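Local structure of putative isomerase (Sinorhizobium meliloti, 2PPG) at residues R6-E11 and E60-A65. The protein is a putative isomerase of the enolase superfamily, with the N-terminal domain and barrel-type C-terminal domain of the mandelate racemase/muconate lactonizing enzyme group. Numbering follows the deposited sequence.
Sequences RVKKIE and ETENGA
A classic beta bulge, with Lys8 and Lys9 set opposite Glu60, joins the start of strand 7-17 to the end of strand 52-61 in the antiparallel sheet of the N-terminal domain. The carbonyl of Glu60 takes two amide donors, both in its plane: Lys8 N lies 2.7 Å and Lys9 N 3.0 Å from Glu60 O. Glu60 N returns a nearly straight bond to Lys9 O (2.9 Å, 169° at the hydrogen). Beyond the bulge the register has shifted by one, and Val7 and Thr61 form a non-hydrogen-bonded pair. Past it, Glu62 N, in the type I turn Thr61-Gly64, binds Arg6 O at 2.7 Å, almost in line with the C=O, while the Thr61 CA-H also touches this oxygen.

On the exposed side, Lys9 and Glu60 run side by side in the same direction. Bending at chi3 (-56°), the Lys9 chain brings NZ to 3.7 Å from Glu60 OE1, a long salt bridge in a network whose leg to Glu11 is also long; Arg58 gives Glu60 OE1 a second cationic partner. The extended Lys8 chain is crossed at about a right angle by Glu62, whose carboxylate lies against its methylenes, with OE1 3.4 Å from Lys8 CB and OE2 3.4 Å from Lys8 CD.

Val7 and Thr61 are instead buried, resting on Leu132 and Leu135 of helix 119-140, and Val7 also packs on Ile59. Strand 52-61 continues through the turn into strand 66-72, whereas strand 7-17 has strand 389-390 on its other side.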
loop_
_atom_site.group_PDB
_atom_site.type_symbol
_atom_site.label_atom_id
_atom_site.label_comp_id
_atom_site.label_asym_id
_atom_site.label_seq_id
_atom_site.Cartn_x
_atom_site.Cartn_y
_atom_site.Cartn_z
ATOM N N ARG A 6 -29.379 -16.915 40.230
ATOM C CA ARG A 6 -29.643 -16.307 38.944
ATOM C C ARG A 6 -30.341 -14.959 39.031
ATOM O O ARG A 6 -30.972 -14.622 40.039
ATOM C CB ARG A 6 -30.507 -17.261 38.124
ATOM C CG ARG A 6 -29.997 -18.698 38.080
ATOM C CD ARG A 6 -28.686 -18.781 37.309
ATOM N NE ARG A 6 -28.518 -20.065 36.628
ATOM C CZ ARG A 6 -27.509 -20.906 36.844
ATOM N NH1 ARG A 6 -27.457 -22.041 36.164
ATOM N NH2 ARG A 6 -26.549 -20.613 37.726
ATOM N N VAL A 7 -30.238 -14.199 37.946
ATOM C CA VAL A 7 -30.941 -12.936 37.813
ATOM C C VAL A 7 -32.443 -13.173 37.793
ATOM O O VAL A 7 -32.934 -13.969 37.005
ATOM C CB VAL A 7 -30.517 -12.215 36.547
ATOM C CG1 VAL A 7 -31.438 -11.047 36.282
ATOM C CG2 VAL A 7 -29.072 -11.756 36.686
ATOM N N LYS A 8 -33.158 -12.476 38.675
ATOM C CA LYS A 8 -34.590 -12.663 38.856
ATOM C C LYS A 8 -35.408 -11.473 38.372
ATOM O O LYS A 8 -36.472 -11.639 37.796
ATOM C CB LYS A 8 -34.885 -12.916 40.331
ATOM C CG LYS A 8 -36.363 -12.998 40.702
ATOM C CD LYS A 8 -36.470 -13.119 42.210
ATOM C CE LYS A 8 -37.767 -12.557 42.755
ATOM N NZ LYS A 8 -37.653 -12.375 44.235
ATOM N N LYS A 9 -34.918 -10.264 38.615
ATOM C CA LYS A 9 -35.725 -9.084 38.362
ATOM C C LYS A 9 -34.869 -8.006 37.742
ATOM O O LYS A 9 -33.726 -7.802 38.149
ATOM C CB LYS A 9 -36.342 -8.577 39.668
ATOM C CG LYS A 9 -37.709 -7.908 39.507
ATOM C CD LYS A 9 -37.972 -6.837 40.580
ATOM C CE LYS A 9 -37.834 -7.372 41.998
ATOM N NZ LYS A 9 -38.146 -6.324 43.023
ATOM N N ILE A 10 -35.437 -7.305 36.765
ATOM C CA ILE A 10 -34.751 -6.213 36.095
ATOM C C ILE A 10 -35.682 -5.025 35.951
ATOM O O ILE A 10 -36.692 -5.125 35.287
ATOM C CB ILE A 10 -34.236 -6.656 34.710
ATOM C CG1 ILE A 10 -33.135 -7.717 34.877
ATOM C CG2 ILE A 10 -33.714 -5.470 33.922
ATOM C CD1 ILE A 10 -32.376 -8.045 33.614
ATOM N N GLU A 11 -35.339 -3.903 36.580
ATOM C CA GLU A 11 -36.134 -2.681 36.463
ATOM C C GLU A 11 -35.311 -1.507 35.922
ATOM O O GLU A 11 -34.125 -1.380 36.247
ATOM C CB GLU A 11 -36.732 -2.313 37.818
ATOM C CG GLU A 11 -37.674 -3.355 38.386
ATOM C CD GLU A 11 -37.862 -3.214 39.893
ATOM O OE1 GLU A 11 -36.888 -3.408 40.652
ATOM O OE2 GLU A 11 -38.993 -2.920 40.321
ATOM N N GLU A 60 -31.812 -7.637 40.303
ATOM C CA GLU A 60 -31.807 -8.432 41.517
ATOM C C GLU A 60 -31.738 -9.939 41.240
ATOM O O GLU A 60 -32.472 -10.466 40.398
ATOM C CB GLU A 60 -33.032 -8.099 42.377
ATOM C CG GLU A 60 -33.090 -8.838 43.719
ATOM C CD GLU A 60 -34.281 -8.425 44.587
ATOM O OE1 GLU A 60 -34.874 -7.353 44.318
ATOM O OE2 GLU A 60 -34.622 -9.172 45.542
ATOM N N THR A 61 -30.854 -10.617 41.973
ATOM C CA THR A 61 -30.717 -12.068 41.899
ATOM C C THR A 61 -31.758 -12.778 42.760
ATOM O O THR A 61 -32.416 -12.162 43.579
ATOM C CB THR A 61 -29.338 -12.521 42.364
ATOM O OG1 THR A 61 -29.185 -12.216 43.755
ATOM C CG2 THR A 61 -28.266 -11.807 41.580
ATOM N N GLU A 62 -31.883 -14.086 42.565
ATOM C CA GLU A 62 -32.836 -14.914 43.299
ATOM C C GLU A 62 -32.640 -14.863 44.824
ATOM O O GLU A 62 -33.601 -14.963 45.573
ATOM C CB GLU A 62 -32.745 -16.359 42.802
ATOM C CG GLU A 62 -34.045 -17.121 42.866
ATOM C CD GLU A 62 -35.051 -16.628 41.845
ATOM O OE1 GLU A 62 -34.644 -16.321 40.705
ATOM O OE2 GLU A 62 -36.253 -16.547 42.177
ATOM N N ASN A 63 -31.397 -14.697 45.272
ATOM C CA ASN A 63 -31.074 -14.665 46.702
ATOM C C ASN A 63 -31.001 -13.254 47.273
ATOM O O ASN A 63 -30.529 -13.055 48.395
ATOM C CB ASN A 63 -29.750 -15.377 46.976
ATOM C CG ASN A 63 -29.737 -16.811 46.481
ATOM O OD1 ASN A 63 -30.766 -17.494 46.486
ATOM N ND2 ASN A 63 -28.561 -17.280 46.055
ATOM N N GLY A 64 -31.436 -12.271 46.492
ATOM C CA GLY A 64 -31.604 -10.926 47.015
ATOM C C GLY A 64 -30.436 -9.969 46.873
ATOM O O GLY A 64 -30.482 -8.860 47.420
ATOM N N ALA A 65 -29.391 -10.364 46.150
ATOM C CA ALA A 65 -28.360 -9.383 45.793
ATOM C C ALA A 65 -28.897 -8.403 44.731
ATOM O O ALA A 65 -29.782 -8.746 43.926
ATOM C CB ALA A 65 -27.063 -10.062 45.325
#